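Local coordinates for C protein alpha-antigen (Streptococcus agalactiae, PDB 1YWM) that is a cell-wall-anchored surface protein of group B Streptococcus that may play a role in both virulence and immunity, represented here by its N-terminal domain, at residues Phe65-Phe71 and Ser91-Phe97. Residues are numbered along the deposited sequence.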
ATOM      1  N   PHE A  65      -9.878  -3.109 -27.169  1.00 20.43           N
ATOM      2  CA  PHE A  65     -10.492  -3.720 -25.991  1.00 16.36           C
ATOM      3  C   PHE A  65     -10.553  -2.754 -24.816  1.00 20.70           C
ATOM      4  O   PHE A  65      -9.699  -1.871 -24.688  1.00 21.16           O
ATOM      5  CB  PHE A  65      -9.704  -4.972 -25.614  1.00 16.63           C
ATOM      6  CG  PHE A  65      -9.831  -6.064 -26.631  1.00 18.41           C
ATOM      7  CD1 PHE A  65      -8.885  -6.205 -27.639  1.00 26.15           C
ATOM      8  CD2 PHE A  65     -10.935  -6.900 -26.626  1.00 16.72           C
ATOM      9  CE1 PHE A  65      -9.016  -7.199 -28.604  1.00 21.87           C
ATOM     10  CE2 PHE A  65     -11.075  -7.913 -27.614  1.00 15.50           C
ATOM     11  CZ  PHE A  65     -10.109  -8.049 -28.589  1.00 25.13           C
ATOM     12  N   THR A  66     -11.574  -2.898 -23.982  1.00 18.70           N
ATOM     13  CA  THR A  66     -11.653  -2.133 -22.736  1.00 21.52           C
ATOM     14  C   THR A  66     -11.769  -3.083 -21.548  1.00 24.60           C
ATOM     15  O   THR A  66     -12.075  -4.260 -21.723  1.00 22.17           O
ATOM     16  CB  THR A  66     -12.848  -1.161 -22.739  1.00 26.23           C
ATOM     17  OG1 THR A  66     -14.063  -1.894 -22.946  1.00 22.28           O
ATOM     18  CG2 THR A  66     -12.766  -0.179 -23.951  1.00 28.24           C
ATOM     19  N   ALA A  67     -11.548  -2.565 -20.340  1.00 16.77           N
ATOM     20  CA  ALA A  67     -11.613  -3.387 -19.132  1.00 14.10           C
ATOM     21  C   ALA A  67     -12.477  -2.683 -18.117  1.00 16.79           C
ATOM     22  O   ALA A  67     -12.498  -1.453 -18.082  1.00 19.36           O
ATOM     23  CB  ALA A  67     -10.193  -3.604 -18.565  1.00 13.48           C
ATOM     24  N   LYS A  68     -13.236  -3.459 -17.347  1.00 16.67           N
ATOM     25  CA  LYS A  68     -13.965  -2.923 -16.199  1.00 17.78           C
ATOM     26  C   LYS A  68     -13.525  -3.784 -15.029  1.00 19.74           C
ATOM     27  O   LYS A  68     -13.503  -5.015 -15.139  1.00 19.78           O
ATOM     28  CB  LYS A  68     -15.491  -2.980 -16.395  1.00 19.75           C
ATOM     29  CG  LYS A  68     -16.250  -2.605 -15.099  1.00 41.52           C
ATOM     30  CD  LYS A  68     -17.585  -1.863 -15.261  1.00 44.87           C
ATOM     31  CE  LYS A  68     -17.815  -0.877 -14.083  1.00 26.09           C
ATOM     32  NZ  LYS A  68     -18.769  -1.306 -13.028  1.00 47.67           N
ATOM     33  N   TYR A  69     -13.097  -3.148 -13.941  1.00 15.89           N
ATOM     34  CA  TYR A  69     -12.631  -3.935 -12.789  1.00 13.27           C
ATOM     35  C   TYR A  69     -13.743  -4.252 -11.820  1.00 12.39           C
ATOM     36  O   TYR A  69     -14.733  -3.523 -11.722  1.00 14.34           O
ATOM     37  CB  TYR A  69     -11.484  -3.218 -12.065  1.00 10.73           C
ATOM     38  CG  TYR A  69     -11.814  -1.894 -11.434  1.00 11.06           C
ATOM     39  CD1 TYR A  69     -11.476  -0.690 -12.068  1.00 14.78           C
ATOM     40  CD2 TYR A  69     -12.401  -1.842 -10.178  1.00 11.09           C
ATOM     41  CE1 TYR A  69     -11.755   0.554 -11.446  1.00 15.99           C
ATOM     42  CE2 TYR A  69     -12.697  -0.636  -9.564  1.00 15.64           C
ATOM     43  CZ  TYR A  69     -12.348   0.555 -10.197  1.00 18.17           C
ATOM     44  OH  TYR A  69     -12.646   1.727  -9.546  1.00 19.33           O
ATOM     45  N   VAL A  70     -13.585  -5.352 -11.082  1.00 13.28           N
ATOM     46  CA  VAL A  70     -14.575  -5.718 -10.081  1.00 11.24           C
ATOM     47  C   VAL A  70     -13.773  -6.300  -8.959  1.00 10.76           C
ATOM     48  O   VAL A  70     -12.932  -7.176  -9.182  1.00 12.94           O
ATOM     49  CB  VAL A  70     -15.600  -6.842 -10.545  1.00 15.83           C
ATOM     50  CG1 VAL A  70     -16.724  -6.954  -9.464  1.00 14.62           C
ATOM     51  CG2 VAL A  70     -16.193  -6.523 -11.879  1.00 25.87           C
ATOM     52  N   PHE A  71     -14.038  -5.811  -7.757  1.00 11.43           N
ATOM     53  CA  PHE A  71     -13.448  -6.395  -6.554  1.00 14.96           C
ATOM     54  C   PHE A  71     -14.473  -7.339  -5.941  1.00 11.53           C
ATOM     55  O   PHE A  71     -15.684  -7.083  -5.995  1.00 15.14           O
ATOM     56  CB  PHE A  71     -13.141  -5.284  -5.515  1.00 14.24           C
ATOM     57  CG  PHE A  71     -12.051  -4.329  -5.933  1.00 17.48           C
ATOM     58  CD1 PHE A  71     -12.358  -3.030  -6.330  1.00 13.94           C
ATOM     59  CD2 PHE A  71     -10.711  -4.709  -5.879  1.00 13.18           C
ATOM     60  CE1 PHE A  71     -11.352  -2.115  -6.687  1.00 14.80           C
ATOM     61  CE2 PHE A  71      -9.689  -3.802  -6.258  1.00 12.96           C
ATOM     62  CZ  PHE A  71     -10.016  -2.504  -6.649  1.00 11.26           C
ATOM     63  N   SER A  91     -10.247 -10.179  -3.996  1.00 12.65           N
ATOM     64  CA  SER A  91      -9.793 -10.415  -5.350  1.00 14.19           C
ATOM     65  C   SER A  91     -10.098  -9.193  -6.195  1.00 12.55           C
ATOM     66  O   SER A  91     -10.966  -8.341  -5.841  1.00 14.43           O
ATOM     67  CB  SER A  91     -10.452 -11.675  -5.949  1.00 17.55           C
ATOM     68  OG  SER A  91     -11.814 -11.396  -6.279  1.00 16.82           O
ATOM     69  N   LEU A  92      -9.323  -9.093  -7.269  1.00 15.60           N
ATOM     70  CA  LEU A  92      -9.413  -8.030  -8.250  1.00 15.15           C
ATOM     71  C   LEU A  92      -9.510  -8.752  -9.601  1.00 15.71           C
ATOM     72  O   LEU A  92      -8.689  -9.632  -9.908  1.00 17.38           O
ATOM     73  CB  LEU A  92      -8.172  -7.111  -8.177  1.00 14.94           C
ATOM     74  CG  LEU A  92      -7.900  -6.123  -9.343  1.00 19.08           C
ATOM     75  CD1 LEU A  92      -9.083  -5.172  -9.690  1.00 14.64           C
ATOM     76  CD2 LEU A  92      -6.639  -5.303  -9.096  1.00 23.08           C
ATOM     77  N   THR A  93     -10.550  -8.424 -10.373  1.00 13.27           N
ATOM     78  CA  THR A  93     -10.737  -9.058 -11.677  1.00 11.00           C
ATOM     79  C   THR A  93     -10.945  -7.974 -12.712  1.00 11.41           C
ATOM     80  O   THR A  93     -11.639  -7.029 -12.435  1.00 13.26           O
ATOM     81  CB  THR A  93     -11.985  -9.944 -11.662  1.00 16.67           C
ATOM     82  OG1 THR A  93     -11.823 -10.978 -10.683  1.00 13.05           O
ATOM     83  CG2 THR A  93     -12.122 -10.696 -13.020  1.00 10.99           C
ATOM     84  N   TYR A  94     -10.351  -8.144 -13.893  1.00 12.47           N
ATOM     85  CA  TYR A  94     -10.591  -7.248 -14.995  1.00 16.90           C
ATOM     86  C   TYR A  94     -11.424  -8.058 -15.995  1.00 14.56           C
ATOM     87  O   TYR A  94     -10.987  -9.097 -16.481  1.00 15.78           O
ATOM     88  CB  TYR A  94      -9.273  -6.826 -15.611  1.00 17.08           C
ATOM     89  CG  TYR A  94      -8.455  -5.982 -14.659  1.00 17.09           C
ATOM     90  CD1 TYR A  94      -8.648  -4.598 -14.590  1.00 16.40           C
ATOM     91  CD2 TYR A  94      -7.555  -6.585 -13.778  1.00 16.63           C
ATOM     92  CE1 TYR A  94      -7.888  -3.794 -13.689  1.00 14.03           C
ATOM     93  CE2 TYR A  94      -6.798  -5.802 -12.866  1.00 17.47           C
ATOM     94  CZ  TYR A  94      -6.972  -4.416 -12.842  1.00 16.67           C
ATOM     95  OH  TYR A  94      -6.205  -3.654 -11.974  1.00 15.43           O
ATOM     96  N   ASN A  95     -12.623  -7.586 -16.255  1.00 14.78           N
ATOM     97  CA  ASN A  95     -13.466  -8.179 -17.297  1.00 13.83           C
ATOM     98  C   ASN A  95     -13.154  -7.412 -18.582  1.00 12.12           C
ATOM     99  O   ASN A  95     -13.218  -6.203 -18.589  1.00 15.41           O
ATOM    100  CB  ASN A  95     -14.948  -8.044 -16.881  1.00 14.81           C
ATOM    101  CG  ASN A  95     -15.290  -8.950 -15.664  1.00 16.21           C
ATOM    102  OD1 ASN A  95     -14.731 -10.030 -15.527  1.00 19.36           O
ATOM    103  ND2 ASN A  95     -16.167  -8.479 -14.773  1.00 15.50           N
ATOM    104  N   ILE A  96     -12.885  -8.137 -19.666  1.00 12.29           N
ATOM    105  CA  ILE A  96     -12.375  -7.544 -20.891  1.00 11.38           C
ATOM    106  C   ILE A  96     -13.520  -7.586 -21.933  1.00 13.06           C
ATOM    107  O   ILE A  96     -14.175  -8.623 -22.095  1.00 13.04           O
ATOM    108  CB  ILE A  96     -11.150  -8.331 -21.397  1.00 11.40           C
ATOM    109  CG1 ILE A  96     -10.084  -8.509 -20.274  1.00 13.88           C
ATOM    110  CG2 ILE A  96     -10.522  -7.666 -22.618  1.00 12.62           C
ATOM    111  CD1 ILE A  96      -9.652  -7.186 -19.613  1.00 14.55           C
ATOM    112  N   PHE A  97     -13.718  -6.471 -22.614  1.00 13.08           N
ATOM    113  CA  PHE A  97     -14.826  -6.296 -23.568  1.00 10.69           C
ATOM    114  C   PHE A  97     -14.321  -5.844 -24.935  1.00 15.68           C
ATOM    115  O   PHE A  97     -13.424  -5.002 -25.009  1.00 15.93           O
ATOM    116  CB  PHE A  97     -15.797  -5.229 -23.031  1.00 13.36           C
ATOM    117  CG  PHE A  97     -16.421  -5.603 -21.715  1.00 11.67           C
ATOM    118  CD1 PHE A  97     -15.816  -5.220 -20.508  1.00 21.32           C
ATOM    119  CD2 PHE A  97     -17.548  -6.409 -21.670  1.00 14.22           C
ATOM    120  CE1 PHE A  97     -16.360  -5.612 -19.276  1.00 18.88           C
ATOM    121  CE2 PHE A  97     -18.122  -6.788 -20.444  1.00 22.88           C
ATOM    122  CZ  PHE A  97     -17.509  -6.377 -19.234  1.00 16.97           C
TER
HETATM  123  O   HOH W   1     -12.861  -9.832  -8.273  1.00 14.02           O
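Two antiparallel neighbours in the fibronectin-like beta sandwich of the N-terminal domain, T66-F71 and S91-F97, meet through three hydrogen-bonded pairs, T66-F97, K68-N95 and V70-T93. A67-I96 and Y69-Y94 alternate with them, and F71-L92 follows V70-T93; this face turns to the sandwich interior, with Y69 running out along its margin. There the small methyl of A67 makes a hollow that larger neighbours fill: I96 CD1 packs 3.8 Å from A67 CB, and the flat ring of Y94 lies beside A67 and the CB of Y69. Branched L92 wedges between Y69 and F71, its CD1 3.7 Å from F71 CE2. I59 and L61 of strand 59-61 close over A67. The buried Y94 OH is satisfied by P55 O, and Y69 OH by V81 N. On the opposite face F97, which with T66 lines a pocket holding dimercaptobutanediol, probably from the crystallisation liquor, sets CE1 4.0 Å from aliphatic K68 CB, while the rest of the exposed lysine chain leads away from F97's strand. A water joins V70 O (2.8 Å), S91 OG (2.7 Å) and T93 OG1 (2.9 Å).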